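Long-range contacts in succinylglutamate desuccinylase/aspartoacylase (Ruegeria sp. TM1040, PDB 3NA6), which probably hydrolyses the amide bond of an N-acylated amino acid, as zinc-dependent desuccinylases and aspartoacylases of this family do: residues H59-E64 with G147-D152; A177-Y182 with Q244-V249; G266-M271 with I309-P314; G281-R286 with E299-R304. All coordinates share one frame; numbering follows the deposited sequence.

Contact 1 of 4, residues H59-E64 with G147-D152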
loop_
_atom_site.group_PDB
_atom_site.type_symbol
_atom_site.label_atom_id
_atom_site.label_comp_id
_atom_site.label_asym_id
_atom_site.label_seq_id
_atom_site.Cartn_x
_atom_site.Cartn_y
_atom_site.Cartn_z
ATOM N N HIS A 59 -6.500 9.085 -21.730
ATOM C CA HIS A 59 -5.640 8.286 -20.841
ATOM C C HIS A 59 -4.591 9.204 -20.242
ATOM O O HIS A 59 -3.973 9.989 -20.958
ATOM C CB HIS A 59 -4.942 7.183 -21.641
ATOM C CG HIS A 59 -5.896 6.194 -22.228
ATOM N ND1 HIS A 59 -5.761 5.686 -23.505
ATOM C CD2 HIS A 59 -7.025 5.645 -21.715
ATOM C CE1 HIS A 59 -6.768 4.855 -23.745
ATOM N NE2 HIS A 59 -7.535 4.796 -22.666
ATOM N N GLY A 60 -4.347 9.070 -18.947
ATOM C CA GLY A 60 -3.563 10.052 -18.194
ATOM C C GLY A 60 -2.060 10.037 -18.423
ATOM O O GLY A 60 -1.395 10.978 -18.033
ATOM N N ASP A 61 -1.536 8.973 -19.048
ATOM C CA ASP A 61 -0.089 8.816 -19.320
ATOM C C ASP A 61 0.281 9.030 -20.802
ATOM O O ASP A 61 1.269 8.460 -21.322
ATOM C CB ASP A 61 0.417 7.464 -18.767
ATOM C CG ASP A 61 -0.264 6.228 -19.408
ATOM O OD1 ASP A 61 -1.308 6.360 -20.083
ATOM O OD2 ASP A 61 0.276 5.100 -19.249
ATOM N N GLU A 62 -0.500 9.886 -21.469
ATOM C CA GLU A 62 -0.368 10.169 -22.911
ATOM C C GLU A 62 -0.291 11.701 -23.099
ATOM O O GLU A 62 -1.280 12.393 -22.902
ATOM C CB GLU A 62 -1.559 9.574 -23.662
ATOM C CG GLU A 62 -1.537 8.008 -23.613
ATOM C CD GLU A 62 -2.784 7.346 -24.214
ATOM O OE1 GLU A 62 -3.522 8.008 -25.002
ATOM O OE2 GLU A 62 -3.032 6.150 -23.898
ATOM N N TYR A 63 0.877 12.207 -23.485
ATOM C CA TYR A 63 1.226 13.613 -23.234
ATOM C C TYR A 63 1.243 14.564 -24.411
ATOM O O TYR A 63 1.221 15.758 -24.199
ATOM C CB TYR A 63 2.580 13.683 -22.532
ATOM C CG TYR A 63 2.505 13.024 -21.165
ATOM C CD1 TYR A 63 1.939 13.690 -20.104
ATOM C CD2 TYR A 63 2.954 11.735 -20.961
ATOM C CE1 TYR A 63 1.819 13.097 -18.842
ATOM C CE2 TYR A 63 2.856 11.132 -19.696
ATOM C CZ TYR A 63 2.274 11.808 -18.666
ATOM O OH TYR A 63 2.165 11.217 -17.448
ATOM N N GLU A 64 1.309 14.073 -25.640
ATOM C CA GLU A 64 1.421 14.995 -26.778
ATOM C C GLU A 64 0.206 15.935 -26.882
ATOM O O GLU A 64 0.356 17.149 -27.096
ATOM C CB GLU A 64 1.587 14.265 -28.117
ATOM C CG GLU A 64 2.992 13.690 -28.452
ATOM C CD GLU A 64 3.297 12.381 -27.728
ATOM O OE1 GLU A 64 2.387 11.869 -27.020
ATOM O OE2 GLU A 64 4.436 11.861 -27.897
ATOM N N GLY A 147 0.694 5.955 -27.028
ATOM C CA GLY A 147 0.763 4.606 -26.501
ATOM C C GLY A 147 0.600 4.448 -25.003
ATOM O O GLY A 147 0.085 3.437 -24.539
ATOM N N GLY A 148 1.025 5.444 -24.245
ATOM C CA GLY A 148 1.063 5.334 -22.798
ATOM C C GLY A 148 2.371 4.688 -22.359
ATOM O O GLY A 148 3.227 4.388 -23.193
ATOM N N LYS A 149 2.491 4.412 -21.058
ATOM C CA LYS A 149 3.735 3.887 -20.477
ATOM C C LYS A 149 4.171 2.526 -21.039
ATOM O O LYS A 149 5.333 2.186 -21.000
ATOM C CB LYS A 149 3.605 3.782 -18.949
ATOM C CG LYS A 149 3.774 5.110 -18.220
ATOM C CD LYS A 149 3.457 4.947 -16.703
ATOM C CE LYS A 149 3.822 6.216 -15.943
ATOM N NZ LYS A 149 3.402 6.146 -14.542
ATOM N N THR A 150 3.235 1.756 -21.563
ATOM C CA THR A 150 3.513 0.388 -21.933
ATOM C C THR A 150 3.630 0.153 -23.439
ATOM O O THR A 150 3.999 -0.949 -23.847
ATOM C CB THR A 150 2.450 -0.567 -21.344
ATOM O OG1 THR A 150 1.219 -0.411 -22.066
ATOM C CG2 THR A 150 2.240 -0.252 -19.844
ATOM N N LEU A 151 3.389 1.183 -24.262
ATOM C CA LEU A 151 3.346 1.002 -25.722
ATOM C C LEU A 151 3.937 2.207 -26.450
ATOM O O LEU A 151 3.884 3.351 -25.968
ATOM C CB LEU A 151 1.900 0.833 -26.207
ATOM C CG LEU A 151 1.130 -0.469 -26.060
ATOM C CD1 LEU A 151 -0.255 -0.236 -26.655
ATOM C CD2 LEU A 151 1.832 -1.684 -26.739
ATOM N N ASP A 152 4.452 1.954 -27.645
ATOM C CA ASP A 152 4.949 3.046 -28.512
ATOM C C ASP A 152 4.506 2.754 -29.922
ATOM O O ASP A 152 4.456 1.610 -30.315
ATOM C CB ASP A 152 6.454 3.141 -28.386
ATOM C CG ASP A 152 7.016 4.490 -28.821
ATOM O OD1 ASP A 152 6.255 5.374 -29.264
ATOM O OD2 ASP A 152 8.259 4.624 -28.760
HETATM O O HOH W 1 2.546 7.954 -23.682
#
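The backbone N of K149 donates to OD2 of D61 at 2.9 Å, the shortest polar bond between H59-E64 and G147-D152. The N-H points almost straight at the oxygen (173°), yet it arrives from well above the carboxylate plane. D61 reaches it with CG between its own backbone N and carbonyl carbon (chi1 61°), and the CB and CG of K149 lie against the same oxygen. Further out, K149 carries its amine away to the carbonyl of S99. G148 adds two weaker links: its CA touches D61 O in a nearly linear CA-H...O contact, and a water joins D61 O to G148 N, the second link being weak. E62 lies alongside, with CG 3.7 Å from G148 N. Its extended side chain carries the carboxylate back to H59, whose ND1 bonds to E62 OE2 at 2.8 Å, while OE1 of E62 accepts from the backbone N of S146. H59 in turn meets the ring of H145. In this family a His-x-x-Glu motif and a later histidine bind zinc, so H59, E62 and H145 are consistent with a vacant metal site, and the D61 link ties its loop to the turn after H145.

Contact 2 of 4, residues A177-Y182 with Q244-V249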
loop_
_atom_site.group_PDB
_atom_site.type_symbol
_atom_site.label_atom_id
_atom_site.label_comp_id
_atom_site.label_asym_id
_atom_site.label_seq_id
_atom_site.Cartn_x
_atom_site.Cartn_y
_atom_site.Cartn_z
ATOM N N ALA A 177 -5.973 16.161 -43.459
ATOM C CA ALA A 177 -5.569 17.526 -43.104
ATOM C C ALA A 177 -4.596 17.513 -41.920
ATOM O O ALA A 177 -3.666 18.304 -41.893
ATOM C CB ALA A 177 -6.774 18.399 -42.751
ATOM N N PHE A 178 -4.851 16.650 -40.932
ATOM C CA PHE A 178 -3.967 16.543 -39.747
ATOM C C PHE A 178 -2.534 16.330 -40.201
ATOM O O PHE A 178 -1.607 16.955 -39.683
ATOM C CB PHE A 178 -4.399 15.385 -38.827
ATOM C CG PHE A 178 -3.754 15.415 -37.448
ATOM C CD1 PHE A 178 -2.492 14.885 -37.248
ATOM C CD2 PHE A 178 -4.433 15.946 -36.351
ATOM C CE1 PHE A 178 -1.900 14.899 -35.973
ATOM C CE2 PHE A 178 -3.866 15.974 -35.091
ATOM C CZ PHE A 178 -2.583 15.437 -34.893
ATOM N N ASN A 179 -2.375 15.457 -41.194
ATOM C CA ASN A 179 -1.116 15.274 -41.911
ATOM C C ASN A 179 0.033 14.818 -41.002
ATOM O O ASN A 179 1.156 15.374 -41.008
ATOM C CB ASN A 179 -0.777 16.543 -42.697
ATOM C CG ASN A 179 0.466 16.398 -43.580
ATOM O OD1 ASN A 179 1.402 17.181 -43.444
ATOM N ND2 ASN A 179 0.477 15.401 -44.468
ATOM N N ALA A 180 -0.250 13.783 -40.221
ATOM C CA ALA A 180 0.779 13.175 -39.368
ATOM C C ALA A 180 1.748 12.442 -40.292
ATOM O O ALA A 180 1.461 12.248 -41.487
ATOM C CB ALA A 180 0.156 12.219 -38.331
ATOM N N PRO A 181 2.911 12.062 -39.774
ATOM C CA PRO A 181 3.859 11.382 -40.668
ATOM C C PRO A 181 3.334 10.035 -41.155
ATOM O O PRO A 181 3.782 9.552 -42.184
ATOM C CB PRO A 181 5.112 11.206 -39.789
ATOM C CG PRO A 181 5.010 12.318 -38.789
ATOM C CD PRO A 181 3.528 12.424 -38.490
ATOM N N TYR A 182 2.400 9.431 -40.425
ATOM C CA TYR A 182 1.681 8.251 -40.916
ATOM C C TYR A 182 0.175 8.522 -40.889
ATOM O O TYR A 182 -0.315 9.294 -40.066
ATOM C CB TYR A 182 1.991 6.978 -40.112
ATOM C CG TYR A 182 3.392 6.484 -40.252
ATOM C CD1 TYR A 182 4.420 7.086 -39.547
ATOM C CD2 TYR A 182 3.697 5.417 -41.087
ATOM C CE1 TYR A 182 5.703 6.652 -39.655
ATOM C CE2 TYR A 182 4.987 4.968 -41.199
ATOM C CZ TYR A 182 5.987 5.599 -40.488
ATOM O OH TYR A 182 7.282 5.168 -40.583
ATOM N N GLN A 244 0.060 23.278 -42.963
ATOM C CA GLN A 244 1.382 22.741 -43.235
ATOM C C GLN A 244 1.130 21.370 -43.795
ATOM O O GLN A 244 0.414 20.566 -43.175
ATOM C CB GLN A 244 2.220 22.612 -41.959
ATOM C CG GLN A 244 2.405 23.891 -41.135
ATOM C CD GLN A 244 2.959 23.602 -39.717
ATOM O OE1 GLN A 244 2.266 23.820 -38.703
ATOM N NE2 GLN A 244 4.190 23.066 -39.652
ATOM N N ILE A 245 1.705 21.101 -44.961
ATOM C CA ILE A 245 1.575 19.822 -45.643
ATOM C C ILE A 245 2.943 19.228 -45.903
ATOM O O ILE A 245 3.750 19.793 -46.624
ATOM C CB ILE A 245 0.867 19.945 -46.976
ATOM C CG1 ILE A 245 -0.544 20.536 -46.788
ATOM C CG2 ILE A 245 0.789 18.565 -47.662
ATOM C CD1 ILE A 245 -1.165 21.120 -48.091
ATOM N N ASP A 246 3.194 18.072 -45.309
ATOM C CA ASP A 246 4.411 17.322 -45.529
ATOM C C ASP A 246 4.035 15.937 -46.058
ATOM O O ASP A 246 2.864 15.562 -46.071
ATOM C CB ASP A 246 5.162 17.187 -44.202
ATOM C CG ASP A 246 5.549 18.526 -43.614
ATOM O OD1 ASP A 246 6.396 19.190 -44.217
ATOM O OD2 ASP A 246 5.012 18.928 -42.560
ATOM N N PRO A 247 5.027 15.163 -46.504
ATOM C CA PRO A 247 4.732 13.775 -46.868
ATOM C C PRO A 247 4.101 12.991 -45.713
ATOM O O PRO A 247 4.411 13.263 -44.553
ATOM C CB PRO A 247 6.118 13.198 -47.185
ATOM C CG PRO A 247 6.919 14.380 -47.617
ATOM C CD PRO A 247 6.417 15.542 -46.818
ATOM N N SER A 248 3.207 12.057 -46.031
ATOM C CA SER A 248 2.669 11.115 -45.051
ATOM C C SER A 248 2.679 9.706 -45.645
ATOM O O SER A 248 2.411 9.509 -46.831
ATOM C CB SER A 248 1.257 11.513 -44.612
ATOM O OG SER A 248 0.805 10.749 -43.491
ATOM N N VAL A 249 3.000 8.724 -44.808
ATOM C CA VAL A 249 3.009 7.321 -45.227
ATOM C C VAL A 249 1.662 6.715 -44.852
ATOM O O VAL A 249 1.270 6.743 -43.684
ATOM C CB VAL A 249 4.202 6.531 -44.571
ATOM C CG1 VAL A 249 4.019 5.028 -44.759
ATOM C CG2 VAL A 249 5.552 7.016 -45.177
HETATM O O HOH W 2 -2.322 19.656 -44.129
HETATM O O HOH W 3 3.597 14.798 -42.283
#
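The carboxamide of N179 meets the backbone of D246, with D246 O in the amide plane at ND2 and D246 N tilted from that plane at OD1, while the ring of Y182 at the far end of the contact has the CG1 methyl of V249 against its CE2, 3.7 Å away. At the first of these, D246 N donates to N179 OD1 at 2.7 Å and N179 ND2 returns a bond to D246 O at 2.9 Å. The side chain thus binds both the backbone N-H and the C=O of D246. N179 CG stands anti to its backbone N (chi1 -175°), which sends the amide out from the end of helix 165-178, where N179 turns to positive phi. K227 takes a further share of OD1 and forms a salt bridge with D246 OD2. Strands 156-160 and 182-186, neighbours and parallel in the large mixed sheet, are joined through this helix in a beta-alpha-beta crossover, and the chain leaving the helix is met here by the approach to edge strand 249-250. The approach is fastened by the hydroxyl of S248, which donates to A180 O at 2.6 Å and also bonds S183 OG. One residue on, V249 N donates to P181 O at 2.9 Å, and Y182 and V249 form a parallel bridge. Their side chains run side by side in the same direction, and Y182 CA approaches V249 O to 3.2 Å. Near the helix end, a water donates to both A177 O and Q244 O.

Contact 3 of 4, residues G266-M271 with I309-P314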
loop_
_atom_site.group_PDB
_atom_site.type_symbol
_atom_site.label_atom_id
_atom_site.label_comp_id
_atom_site.label_asym_id
_atom_site.label_seq_id
_atom_site.Cartn_x
_atom_site.Cartn_y
_atom_site.Cartn_z
ATOM N N GLY A 266 9.560 -11.727 -19.101
ATOM C CA GLY A 266 11.000 -11.618 -19.100
ATOM C C GLY A 266 11.540 -10.284 -19.533
ATOM O O GLY A 266 10.809 -9.265 -19.568
ATOM N N LEU A 267 12.831 -10.326 -19.847
ATOM C CA LEU A 267 13.606 -9.222 -20.391
ATOM C C LEU A 267 13.308 -9.107 -21.880
ATOM O O LEU A 267 13.579 -10.012 -22.655
ATOM C CB LEU A 267 15.109 -9.472 -20.179
ATOM C CG LEU A 267 16.102 -8.417 -20.692
ATOM C CD1 LEU A 267 15.793 -7.102 -20.018
ATOM C CD2 LEU A 267 17.584 -8.820 -20.484
ATOM N N PHE A 268 12.799 -7.960 -22.287
ATOM C CA PHE A 268 12.294 -7.785 -23.657
ATOM C C PHE A 268 13.377 -7.200 -24.557
ATOM O O PHE A 268 13.900 -6.104 -24.279
ATOM C CB PHE A 268 11.122 -6.819 -23.630
ATOM C CG PHE A 268 10.470 -6.613 -24.958
ATOM C CD1 PHE A 268 9.826 -7.662 -25.588
ATOM C CD2 PHE A 268 10.477 -5.383 -25.567
ATOM C CE1 PHE A 268 9.191 -7.508 -26.766
ATOM C CE2 PHE A 268 9.847 -5.224 -26.813
ATOM C CZ PHE A 268 9.183 -6.293 -27.379
ATOM N N GLU A 269 13.730 -7.931 -25.606
ATOM C CA GLU A 269 14.659 -7.436 -26.597
ATOM C C GLU A 269 13.977 -7.304 -27.960
ATOM O O GLU A 269 13.717 -8.311 -28.642
ATOM C CB GLU A 269 15.887 -8.328 -26.759
ATOM C CG GLU A 269 16.870 -7.720 -27.814
ATOM C CD GLU A 269 17.987 -8.625 -28.191
ATOM O OE1 GLU A 269 18.010 -9.750 -27.669
ATOM O OE2 GLU A 269 18.830 -8.213 -29.031
ATOM N N ILE A 270 13.699 -6.073 -28.377
ATOM C CA ILE A 270 13.125 -5.865 -29.723
ATOM C C ILE A 270 14.279 -5.950 -30.720
ATOM O O ILE A 270 15.423 -5.621 -30.363
ATOM C CB ILE A 270 12.365 -4.537 -29.814
ATOM C CG1 ILE A 270 11.420 -4.585 -31.014
ATOM C CG2 ILE A 270 13.309 -3.343 -29.879
ATOM C CD1 ILE A 270 10.084 -4.131 -30.728
HETATM N N MSE A 271 14.003 -6.398 -31.944
HETATM C CA MSE A 271 15.065 -6.576 -32.955
HETATM C C MSE A 271 15.086 -5.528 -34.073
HETATM O O MSE A 271 16.070 -5.405 -34.815
HETATM C CB MSE A 271 14.967 -7.967 -33.573
HETATM C CG MSE A 271 15.023 -9.087 -32.548
HETATM SE SE MSE A 271 16.564 -9.042 -31.306
HETATM C CE MSE A 271 18.051 -9.196 -32.535
ATOM N N ILE A 309 5.042 -1.015 -36.477
ATOM C CA ILE A 309 4.194 0.133 -36.233
ATOM C C ILE A 309 3.846 0.313 -34.750
ATOM O O ILE A 309 3.454 1.396 -34.339
ATOM C CB ILE A 309 2.902 0.141 -37.135
ATOM C CG1 ILE A 309 1.986 -1.029 -36.816
ATOM C CG2 ILE A 309 3.263 0.183 -38.626
ATOM C CD1 ILE A 309 0.618 -0.924 -37.509
ATOM N N SER A 310 3.986 -0.744 -33.959
ATOM C CA SER A 310 3.721 -0.671 -32.533
ATOM C C SER A 310 4.654 -1.612 -31.801
ATOM O O SER A 310 4.990 -2.668 -32.327
ATOM C CB SER A 310 2.276 -1.082 -32.233
ATOM O OG SER A 310 1.986 -0.779 -30.865
ATOM N N ARG A 311 5.079 -1.241 -30.598
ATOM C CA ARG A 311 5.888 -2.153 -29.772
ATOM C C ARG A 311 5.576 -2.043 -28.297
ATOM O O ARG A 311 5.202 -0.976 -27.822
ATOM C CB ARG A 311 7.384 -1.915 -29.976
ATOM C CG ARG A 311 7.872 -0.468 -29.801
ATOM C CD ARG A 311 9.388 -0.401 -29.479
ATOM N NE ARG A 311 9.674 -1.023 -28.172
ATOM C CZ ARG A 311 10.881 -1.087 -27.598
ATOM N NH1 ARG A 311 11.938 -0.583 -28.197
ATOM N NH2 ARG A 311 11.026 -1.678 -26.412
ATOM N N HIS A 312 5.753 -3.156 -27.585
ATOM C CA HIS A 312 5.790 -3.133 -26.131
ATOM C C HIS A 312 6.922 -2.201 -25.759
ATOM O O HIS A 312 8.018 -2.341 -26.307
ATOM C CB HIS A 312 6.089 -4.542 -25.600
ATOM C CG HIS A 312 6.262 -4.621 -24.118
ATOM N ND1 HIS A 312 5.195 -4.681 -23.241
ATOM C CD2 HIS A 312 7.382 -4.705 -23.358
ATOM C CE1 HIS A 312 5.657 -4.759 -22.003
ATOM N NE2 HIS A 312 6.980 -4.785 -22.045
ATOM N N PHE A 313 6.689 -1.292 -24.810
ATOM C CA PHE A 313 7.718 -0.325 -24.423
ATOM C C PHE A 313 8.714 -0.745 -23.309
ATOM O O PHE A 313 9.916 -0.728 -23.540
ATOM C CB PHE A 313 7.045 1.013 -24.131
ATOM C CG PHE A 313 7.993 2.135 -23.877
ATOM C CD1 PHE A 313 8.484 2.872 -24.928
ATOM C CD2 PHE A 313 8.343 2.492 -22.589
ATOM C CE1 PHE A 313 9.338 3.914 -24.716
ATOM C CE2 PHE A 313 9.193 3.548 -22.372
ATOM C CZ PHE A 313 9.681 4.262 -23.458
ATOM N N PRO A 314 8.223 -1.172 -22.117
ATOM C CA PRO A 314 9.123 -1.384 -21.008
ATOM C C PRO A 314 10.111 -2.528 -21.204
ATOM O O PRO A 314 9.863 -3.447 -21.966
ATOM C CB PRO A 314 8.169 -1.682 -19.806
ATOM C CG PRO A 314 6.861 -1.140 -20.209
ATOM C CD PRO A 314 6.813 -1.310 -21.712
#
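F268 and H312 make an edge-to-face aromatic pair, the CD2 edge of the imidazole turned to one face of the phenyl ring, with centroids 5.1 Å apart and planes at 75°. A CH-pi contact reinforces it from the same residue, H312 CB standing 4.2 Å from the F268 ring centroid. The imidazole itself is fixed by NE2, which is bonded to M316 O. Polar bonds hold R311 without crossing the contact. Its chain bends at chi3 (-65°), and the guanidinium grips H312 O side-on, with NE at 2.8 Å and NH2 at 3.1 Å; H312 O lies in the guanidinium plane. NH1 bonds to S217 O of a neighbouring subunit, so the guanidinium is also bonded across the subunit interface. I270 packs by van der Waals contact on the flat face of this group, CG2 coming within 3.5 Å of R311 NH1, and an apolar contact sets I270 CD1 on R311 CB at 3.6 Å. Separately, R311 NH2 meets the edge of the F268 ring, the two planes 55° apart. No hydrogen bond joins the two segments; their strands run roughly antiparallel with axes 9.0 Å apart, and side chains fill the interval, as between the two facing sheets of a beta sandwich.

Contact 4 of 4, residues G281-R286 with E299-R304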
loop_
_atom_site.group_PDB
_atom_site.type_symbol
_atom_site.label_atom_id
_atom_site.label_comp_id
_atom_site.label_asym_id
_atom_site.label_seq_id
_atom_site.Cartn_x
_atom_site.Cartn_y
_atom_site.Cartn_z
ATOM N N GLY A 281 8.910 -13.954 -41.370
ATOM C CA GLY A 281 9.850 -14.886 -40.728
ATOM C C GLY A 281 11.056 -14.258 -40.047
ATOM O O GLY A 281 11.755 -14.935 -39.319
ATOM N N ASP A 282 11.333 -12.976 -40.295
ATOM C CA ASP A 282 12.364 -12.267 -39.537
ATOM C C ASP A 282 12.008 -12.203 -38.042
ATOM O O ASP A 282 10.840 -12.088 -37.651
ATOM C CB ASP A 282 12.529 -10.814 -40.019
ATOM C CG ASP A 282 13.292 -10.689 -41.342
ATOM O OD1 ASP A 282 13.759 -11.708 -41.902
ATOM O OD2 ASP A 282 13.431 -9.528 -41.805
ATOM N N LEU A 283 13.051 -12.244 -37.222
ATOM C CA LEU A 283 12.943 -12.081 -35.785
ATOM C C LEU A 283 12.494 -10.653 -35.494
ATOM O O LEU A 283 13.097 -9.716 -35.983
ATOM C CB LEU A 283 14.297 -12.361 -35.176
ATOM C CG LEU A 283 14.458 -12.706 -33.715
ATOM C CD1 LEU A 283 13.598 -13.883 -33.296
ATOM C CD2 LEU A 283 15.942 -13.000 -33.515
ATOM N N VAL A 284 11.398 -10.501 -34.758
ATOM C CA VAL A 284 10.901 -9.184 -34.335
ATOM C C VAL A 284 11.281 -8.881 -32.874
ATOM O O VAL A 284 11.578 -7.724 -32.513
ATOM C CB VAL A 284 9.391 -9.132 -34.496
ATOM C CG1 VAL A 284 8.786 -7.891 -33.868
ATOM C CG2 VAL A 284 9.071 -9.202 -35.978
ATOM N N ALA A 285 11.270 -9.917 -32.047
ATOM C CA ALA A 285 11.591 -9.760 -30.626
ATOM C C ALA A 285 12.067 -11.052 -30.008
ATOM O O ALA A 285 11.739 -12.161 -30.510
ATOM C CB ALA A 285 10.392 -9.244 -29.870
ATOM N N ARG A 286 12.848 -10.929 -28.933
ATOM C CA ARG A 286 13.200 -12.079 -28.102
ATOM C C ARG A 286 12.940 -11.758 -26.642
ATOM O O ARG A 286 13.237 -10.647 -26.185
ATOM C CB ARG A 286 14.659 -12.476 -28.292
ATOM C CG ARG A 286 15.013 -12.812 -29.731
ATOM C CD ARG A 286 16.407 -13.395 -29.854
ATOM N NE ARG A 286 17.446 -12.417 -29.572
ATOM C CZ ARG A 286 18.743 -12.686 -29.623
ATOM N NH1 ARG A 286 19.147 -13.915 -29.959
ATOM N NH2 ARG A 286 19.627 -11.744 -29.319
ATOM N N GLU A 299 11.570 -16.622 -29.040
ATOM C CA GLU A 299 11.617 -15.753 -30.213
ATOM C C GLU A 299 10.249 -15.498 -30.798
ATOM O O GLU A 299 9.420 -16.388 -30.830
ATOM C CB GLU A 299 12.492 -16.420 -31.288
ATOM C CG GLU A 299 13.918 -16.644 -30.862
ATOM C CD GLU A 299 14.828 -17.123 -31.980
ATOM O OE1 GLU A 299 14.369 -17.872 -32.863
ATOM O OE2 GLU A 299 16.015 -16.744 -31.954
ATOM N N TYR A 300 10.014 -14.264 -31.242
ATOM C CA TYR A 300 8.782 -13.890 -31.900
ATOM C C TYR A 300 9.145 -13.397 -33.308
ATOM O O TYR A 300 9.975 -12.488 -33.470
ATOM C CB TYR A 300 7.982 -12.896 -31.030
ATOM C CG TYR A 300 7.500 -13.585 -29.751
ATOM C CD1 TYR A 300 6.361 -14.393 -29.774
ATOM C CD2 TYR A 300 8.219 -13.512 -28.551
ATOM C CE1 TYR A 300 5.926 -15.075 -28.626
ATOM C CE2 TYR A 300 7.778 -14.195 -27.374
ATOM C CZ TYR A 300 6.649 -14.993 -27.437
ATOM O OH TYR A 300 6.167 -15.680 -26.327
ATOM N N ARG A 301 8.569 -14.060 -34.317
ATOM C CA ARG A 301 8.907 -13.821 -35.727
ATOM C C ARG A 301 7.766 -13.152 -36.494
ATOM O O ARG A 301 6.603 -13.288 -36.122
ATOM C CB ARG A 301 9.319 -15.129 -36.392
ATOM C CG ARG A 301 10.665 -15.571 -35.910
ATOM C CD ARG A 301 11.193 -16.811 -36.582
ATOM N NE ARG A 301 12.478 -17.126 -35.965
ATOM C CZ ARG A 301 13.638 -16.598 -36.333
ATOM N NH1 ARG A 301 13.712 -15.763 -37.366
ATOM N NH2 ARG A 301 14.729 -16.927 -35.676
ATOM N N ALA A 302 8.107 -12.383 -37.528
ATOM C CA ALA A 302 7.090 -11.670 -38.303
ATOM C C ALA A 302 6.297 -12.674 -39.141
ATOM O O ALA A 302 6.873 -13.562 -39.780
ATOM C CB ALA A 302 7.715 -10.600 -39.176
ATOM N N ARG A 303 4.977 -12.560 -39.068
ATOM C CA ARG A 303 4.052 -13.432 -39.792
ATOM C C ARG A 303 3.914 -12.988 -41.256
ATOM O O ARG A 303 3.477 -13.758 -42.103
ATOM C CB ARG A 303 2.680 -13.446 -39.096
ATOM C CG ARG A 303 1.798 -12.205 -39.378
ATOM C CD ARG A 303 0.761 -11.941 -38.268
ATOM N NE ARG A 303 0.048 -10.673 -38.453
ATOM C CZ ARG A 303 -0.920 -10.457 -39.348
ATOM N NH1 ARG A 303 -1.313 -11.413 -40.178
ATOM N NH2 ARG A 303 -1.500 -9.268 -39.427
ATOM N N ARG A 304 4.307 -11.750 -41.539
ATOM C CA ARG A 304 4.319 -11.204 -42.900
ATOM C C ARG A 304 5.290 -10.025 -43.003
ATOM O O ARG A 304 5.749 -9.488 -41.989
ATOM C CB ARG A 304 2.935 -10.694 -43.237
ATOM C CG ARG A 304 2.539 -9.551 -42.320
ATOM C CD ARG A 304 1.125 -9.136 -42.565
ATOM N NE ARG A 304 0.799 -7.954 -41.788
ATOM C CZ ARG A 304 -0.124 -7.055 -42.136
ATOM N NH1 ARG A 304 -0.833 -7.197 -43.260
ATOM N NH2 ARG A 304 -0.333 -5.995 -41.362
#
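The hairpin of strands 283-288 and 298-301 carries a classic beta bulge, with V284 and A285 both facing Y300. Its mark is a shared acceptor: Y300 O takes V284 N at 2.8 Å and A285 N at 3.2 Å. Y300 N then donates back to A285 O. Beyond the bulge R286 and E299 form a non-hydrogen-bonded pair, and before it L283 and R301 form another. The two strands lie at the margin of a four-stranded antiparallel sheet, in which 283-288 is flanked on its other side by 266-270 and 298-301 is outermost within the chain. At the end of the hairpin nearer G281, A302 N bonds to D282 O, and G281 N to A302 O at 2.6 Å. R301 stretches along this region, extended from CG to NE. Its NH1 donates to G281 O at 2.9 Å, nearly along the C=O axis, and its NH2 forms a salt bridge with OE1 of E299, two residues back on the same face, at 3.0 Å. Held at both ends, the guanidinium has L283 CD1 over the centre of one face. L283 sends its side chain there with CG anti to the backbone N (chi1 -161°), and CD1 also packs tightly on E299 CB at 3.4 Å, the two side chains crossing at about a right angle. V284 CG2 meets A302 CB at 3.7 Å.

Contacts 1 and 3 are buried, contact 4 is partly buried and contact 2 lies at the surface. Contact 1 joins two loops by a carboxylate and a water, close to the possible metal site; contact 2 ties a helix exit to an edge strand largely through backbone groups and two polar side chains. Contacts 3 and 4 adjoin: strands 266-270 and 283-288 are neighbours in one sheet, where M271 N probably bonds to V284 O. Contact 3 packs between sheets by rings, a guanidinium and alkyl groups, whereas contact 4 pairs strands within a sheet by hydrogen bonds. Contact 1 meets contact 3 through strands 151-153 and 306-312; contact 2 touches none of the others.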